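Local atomic coordinates of YycN protein (Bacillus subtilis, PDB entry 1ON0), a protein that probably works as an acyltransferase of the GNAT family, most likely transferring an acetyl group to a substrate not yet identified, and forms a homodimer. Residues Tyr24-Glu27 with Lys28-Gly32; Glu11-Arg14 with Ser15-Tyr19. All coordinates share one frame; numbering follows the deposited sequence.

Contact 1 of 2, residues Tyr24-Glu27 with Lys28-Gly32; sequences YAEE and KVKAG
Lys28 lies along the ring of Tyr24 one turn further on in helix 10-31, the first long helix of this GNAT fold, close to where it ends in a Schellman motif. The two side chains run side by side and point the same way. Starting at the backbone, Lys28 CB sits 3.5 Å from Tyr24 O, the carbonyl that also takes the Lys28 N-H at 2.8 Å. Lys28 CG passes over one face of the Tyr24 ring, 4.2 Å from its centroid and displaced toward the rim, a CH-pi contact. The bend at chi2 (-69°) then carries the chain along the phenol, and Lys28 CE comes to 3.1 Å from Tyr24 OH. Lys28 NZ, the tip, stands 3.8 Å from Tyr24 OH, and the lysine also makes a cation-pi contact with Trp34. With CG opposite the backbone N (chi1 -165°), the Tyr24 ring is placed beside its own carbonyl carbon, alongside the Lys28 chain, while Phe47 of helix 36-50 meets the ring edge-to-face. With a serine in place of Tyr24, the lysine chain would probably lose the surface it lies on and be freer to swing, and Phe47 would lose its ring partner.

Further round the helix, Glu27 and Lys30 also run alongside each other, but their charged ends stop short of a salt bridge; Glu27 OE2 is hydrogen-bonded instead to His132. Lys30 CG rests against the carbonyl of Glu26, and Lys30 also packs on Gln134 of the second subunit. Gly32, with phi at 91°, leaves the helix, and its N bonds back to Val29 O at 2.9 Å, just beyond the last i to i+4 bond described here, Ala31 N to Glu27 O.

Contact 2 of 2, residues Glu11-Arg14 with Ser15-Tyr19; sequences EEFR and SYLTY
Glu11 and Ser15 meet where the hydroxyl of Ser15 leans back toward the previous turn of helix 10-31, its OG 3.4 Å from Glu11 O, a weak contact at best. Next comes Glu12, whose carbonyl takes the N-H of Tyr16 at 2.6 Å between N and O; its carboxylate turns the other way, to the backbone N of Gln9. Phe13 carries the apolar part of the contact. A first torsion of 178° swings the Phe13 ring away from its own N, toward the next turn, where Phe13 CZ lies 4.0 Å from Leu17 CD1, and Phe13 CD1 lies 4.3 Å from Tyr16 CD2. Phe13 O accepts the Leu17 N-H in a nearly straight bond (166° at the hydrogen). Arg14 closes the segment on an exposed side of the helix, and its O takes the N-H of Thr18 at 3.2 Å. The inner side of this turn faces the sheet: Phe13 and Tyr16 both pack on Leu62 of strand 60-66, Tyr16 OH bonds to Asp93 of strand 88-96, and Leu51 and Leu55, in the connection that follows helix 36-50, cover Phe13 as well.

How the contacts relate
Both contacts belong to helix 10-31 and follow one another along it, contact 2 near its start and contact 1 at its end. Their centres are 19 Å apart and their nearest atoms about 5 Å apart, so they do not touch. The one helix joins different surroundings: at residues 11-19 it lies against strands 60-66, 72-79 and 88-96 of the mixed sheet, whereas at residues 24-32 it packs on helix 36-50 and the loop carrying His132. Each range reaches the second subunit: 11-19 at Tyr19, whose OH bonds to Glu98 of that subunit, and 24-32 through packing of Glu26, Val29 and Lys30. The helix thus spans from the sheet to a subunit contact, probably part of the homodimer interface.

Contact 1 of 2, residues Tyr24-Glu27 with Lys28-Gly32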
loop_
_atom_site.group_PDB
_atom_site.type_symbol
_atom_site.label_atom_id
_atom_site.label_comp_id
_atom_site.label_asym_id
_atom_site.label_seq_id
_atom_site.Cartn_x
_atom_site.Cartn_y
_atom_site.Cartn_z
ATOM N N TYR B 24 -0.198 21.147 -15.477
ATOM C CA TYR B 24 0.781 21.098 -16.567
ATOM C C TYR B 24 1.646 22.363 -16.617
ATOM O O TYR B 24 2.837 22.306 -16.898
ATOM C CB TYR B 24 0.061 20.930 -17.907
ATOM C CG TYR B 24 0.971 20.503 -19.026
ATOM C CD1 TYR B 24 1.609 19.262 -18.989
ATOM C CD2 TYR B 24 1.205 21.339 -20.118
ATOM C CE1 TYR B 24 2.454 18.859 -20.011
ATOM C CE2 TYR B 24 2.049 20.950 -21.147
ATOM C CZ TYR B 24 2.672 19.705 -21.089
ATOM O OH TYR B 24 3.500 19.300 -22.114
ATOM N N ALA B 25 1.024 23.506 -16.353
ATOM C CA ALA B 25 1.737 24.764 -16.358
ATOM C C ALA B 25 2.785 24.729 -15.251
ATOM O O ALA B 25 3.925 25.161 -15.440
ATOM C CB ALA B 25 0.773 25.915 -16.136
ATOM N N GLU B 26 2.398 24.201 -14.097
ATOM C CA GLU B 26 3.298 24.108 -12.956
ATOM C C GLU B 26 4.466 23.174 -13.304
ATOM O O GLU B 26 5.601 23.414 -12.906
ATOM C CB GLU B 26 2.496 23.601 -11.750
ATOM C CG GLU B 26 3.273 23.293 -10.474
ATOM C CD GLU B 26 2.411 22.523 -9.462
ATOM O OE1 GLU B 26 1.282 22.986 -9.174
ATOM O OE2 GLU B 26 2.863 21.465 -8.957
ATOM N N GLU B 27 4.186 22.127 -14.069
ATOM C CA GLU B 27 5.220 21.181 -14.461
ATOM C C GLU B 27 6.173 21.818 -15.470
ATOM O O GLU B 27 7.389 21.626 -15.414
ATOM C CB GLU B 27 4.598 19.933 -15.082
ATOM C CG GLU B 27 3.733 19.108 -14.156
ATOM C CD GLU B 27 4.538 18.215 -13.237
ATOM O OE1 GLU B 27 4.112 17.058 -13.030
ATOM O OE2 GLU B 27 5.584 18.661 -12.722
ATOM N N LYS B 28 5.620 22.571 -16.401
ATOM C CA LYS B 28 6.461 23.207 -17.393
ATOM C C LYS B 28 7.371 24.250 -16.767
ATOM O O LYS B 28 8.526 24.399 -17.181
ATOM C CB LYS B 28 5.594 23.808 -18.490
ATOM C CG LYS B 28 5.080 22.750 -19.464
ATOM C CD LYS B 28 6.249 22.214 -20.271
ATOM C CE LYS B 28 5.821 21.184 -21.276
ATOM N NZ LYS B 28 6.920 20.925 -22.230
ATOM N N VAL B 29 6.863 24.966 -15.763
ATOM C CA VAL B 29 7.677 25.973 -15.080
ATOM C C VAL B 29 8.767 25.284 -14.277
ATOM O O VAL B 29 9.914 25.723 -14.286
ATOM C CB VAL B 29 6.855 26.827 -14.115
ATOM C CG1 VAL B 29 7.786 27.712 -13.296
ATOM C CG2 VAL B 29 5.872 27.677 -14.890
ATOM N N LYS B 30 8.400 24.202 -13.594
ATOM C CA LYS B 30 9.359 23.456 -12.799
ATOM C C LYS B 30 10.493 22.959 -13.678
ATOM O O LYS B 30 11.666 23.057 -13.322
ATOM C CB LYS B 30 8.687 22.269 -12.088
ATOM C CG LYS B 30 7.715 22.658 -10.986
ATOM C CD LYS B 30 7.165 21.440 -10.235
ATOM C CE LYS B 30 8.229 20.724 -9.430
ATOM N NZ LYS B 30 7.689 19.459 -8.854
ATOM N N ALA B 31 10.142 22.424 -14.836
ATOM C CA ALA B 31 11.149 21.908 -15.771
ATOM C C ALA B 31 12.009 23.058 -16.315
ATOM O O ALA B 31 13.108 22.839 -16.837
ATOM C CB ALA B 31 10.460 21.173 -16.921
ATOM N N GLY B 32 11.491 24.276 -16.179
ATOM C CA GLY B 32 12.190 25.454 -16.645
ATOM C C GLY B 32 11.803 25.764 -18.074
ATOM O O GLY B 32 12.287 26.724 -18.657
#

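Contact 2 of 2, residues Glu11-Arg14 with Ser15-Tyr19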
loop_
_atom_site.group_PDB
_atom_site.type_symbol
_atom_site.label_atom_id
_atom_site.label_comp_id
_atom_site.label_asym_id
_atom_site.label_seq_id
_atom_site.Cartn_x
_atom_site.Cartn_y
_atom_site.Cartn_z
ATOM N N GLU B 11 -19.211 16.231 -16.777
ATOM C CA GLU B 11 -18.983 16.851 -15.477
ATOM C C GLU B 11 -17.505 16.716 -15.110
ATOM O O GLU B 11 -16.822 17.704 -14.830
ATOM C CB GLU B 11 -19.835 16.174 -14.396
ATOM C CG GLU B 11 -21.296 15.915 -14.764
ATOM C CD GLU B 11 -21.478 14.731 -15.715
ATOM O OE1 GLU B 11 -21.176 14.860 -16.919
ATOM O OE2 GLU B 11 -21.924 13.662 -15.253
ATOM N N GLU B 12 -17.020 15.480 -15.119
ATOM C CA GLU B 12 -15.632 15.184 -14.779
ATOM C C GLU B 12 -14.627 15.861 -15.694
ATOM O O GLU B 12 -13.681 16.487 -15.234
ATOM C CB GLU B 12 -15.388 13.676 -14.828
ATOM C CG GLU B 12 -16.019 12.891 -13.705
ATOM C CD GLU B 12 -15.986 11.409 -13.973
ATOM O OE1 GLU B 12 -16.775 10.943 -14.824
ATOM O OE2 GLU B 12 -15.162 10.713 -13.343
ATOM N N PHE B 13 -14.828 15.714 -16.996
ATOM C CA PHE B 13 -13.922 16.298 -17.971
ATOM C C PHE B 13 -13.578 17.754 -17.655
ATOM O O PHE B 13 -12.419 18.075 -17.379
ATOM C CB PHE B 13 -14.525 16.177 -19.373
ATOM C CG PHE B 13 -13.688 16.799 -20.444
ATOM C CD1 PHE B 13 -12.330 16.513 -20.538
ATOM C CD2 PHE B 13 -14.252 17.692 -21.346
ATOM C CE1 PHE B 13 -11.547 17.108 -21.508
ATOM C CE2 PHE B 13 -13.477 18.297 -22.324
ATOM C CZ PHE B 13 -12.122 18.005 -22.405
ATOM N N ARG B 14 -14.584 18.624 -17.680
ATOM C CA ARG B 14 -14.386 20.045 -17.402
ATOM C C ARG B 14 -13.534 20.287 -16.140
ATOM O O ARG B 14 -12.598 21.090 -16.166
ATOM C CB ARG B 14 -15.755 20.740 -17.318
ATOM C CG ARG B 14 -16.573 20.610 -18.622
ATOM C CD ARG B 14 -17.880 21.396 -18.580
ATOM N NE ARG B 14 -17.624 22.822 -18.380
ATOM C CZ ARG B 14 -17.228 23.652 -19.338
ATOM N NH1 ARG B 14 -17.054 23.210 -20.576
ATOM N NH2 ARG B 14 -16.968 24.917 -19.048
ATOM N N SER B 15 -13.846 19.573 -15.059
ATOM C CA SER B 15 -13.110 19.665 -13.793
ATOM C C SER B 15 -11.715 19.074 -13.953
ATOM O O SER B 15 -10.754 19.511 -13.318
ATOM C CB SER B 15 -13.838 18.895 -12.685
ATOM O OG SER B 15 -15.128 19.432 -12.427
ATOM N N TYR B 16 -11.611 18.049 -14.785
ATOM C CA TYR B 16 -10.319 17.424 -15.035
ATOM C C TYR B 16 -9.458 18.419 -15.828
ATOM O O TYR B 16 -8.291 18.637 -15.495
ATOM C CB TYR B 16 -10.486 16.128 -15.842
ATOM C CG TYR B 16 -9.205 15.664 -16.502
ATOM C CD1 TYR B 16 -8.162 15.139 -15.756
ATOM C CD2 TYR B 16 -9.025 15.792 -17.877
ATOM C CE1 TYR B 16 -6.966 14.758 -16.369
ATOM C CE2 TYR B 16 -7.829 15.419 -18.497
ATOM C CZ TYR B 16 -6.813 14.905 -17.739
ATOM O OH TYR B 16 -5.636 14.548 -18.341
ATOM N N LEU B 17 -10.045 19.022 -16.862
ATOM C CA LEU B 17 -9.339 19.988 -17.699
ATOM C C LEU B 17 -8.699 21.105 -16.872
ATOM O O LEU B 17 -7.510 21.387 -17.011
ATOM C CB LEU B 17 -10.298 20.583 -18.732
ATOM C CG LEU B 17 -9.735 21.441 -19.872
ATOM C CD1 LEU B 17 -10.749 21.489 -20.995
ATOM C CD2 LEU B 17 -9.412 22.852 -19.385
ATOM N N THR B 18 -9.495 21.735 -16.015
ATOM C CA THR B 18 -9.014 22.810 -15.157
ATOM C C THR B 18 -7.892 22.295 -14.270
ATOM O O THR B 18 -6.915 22.988 -14.018
ATOM C CB THR B 18 -10.145 23.342 -14.260
ATOM O OG1 THR B 18 -11.180 23.887 -15.083
ATOM C CG2 THR B 18 -9.626 24.412 -13.317
ATOM N N TYR B 19 -8.043 21.070 -13.790
ATOM C CA TYR B 19 -7.036 20.467 -12.932
ATOM C C TYR B 19 -5.751 20.237 -13.721
ATOM O O TYR B 19 -4.731 20.861 -13.445
ATOM C CB TYR B 19 -7.578 19.147 -12.373
ATOM C CG TYR B 19 -6.643 18.355 -11.485
ATOM C CD1 TYR B 19 -5.536 17.683 -12.012
ATOM C CD2 TYR B 19 -6.907 18.223 -10.121
ATOM C CE1 TYR B 19 -4.721 16.889 -11.202
ATOM C CE2 TYR B 19 -6.100 17.433 -9.300
ATOM C CZ TYR B 19 -5.013 16.770 -9.845
ATOM O OH TYR B 19 -4.235 15.983 -9.027
#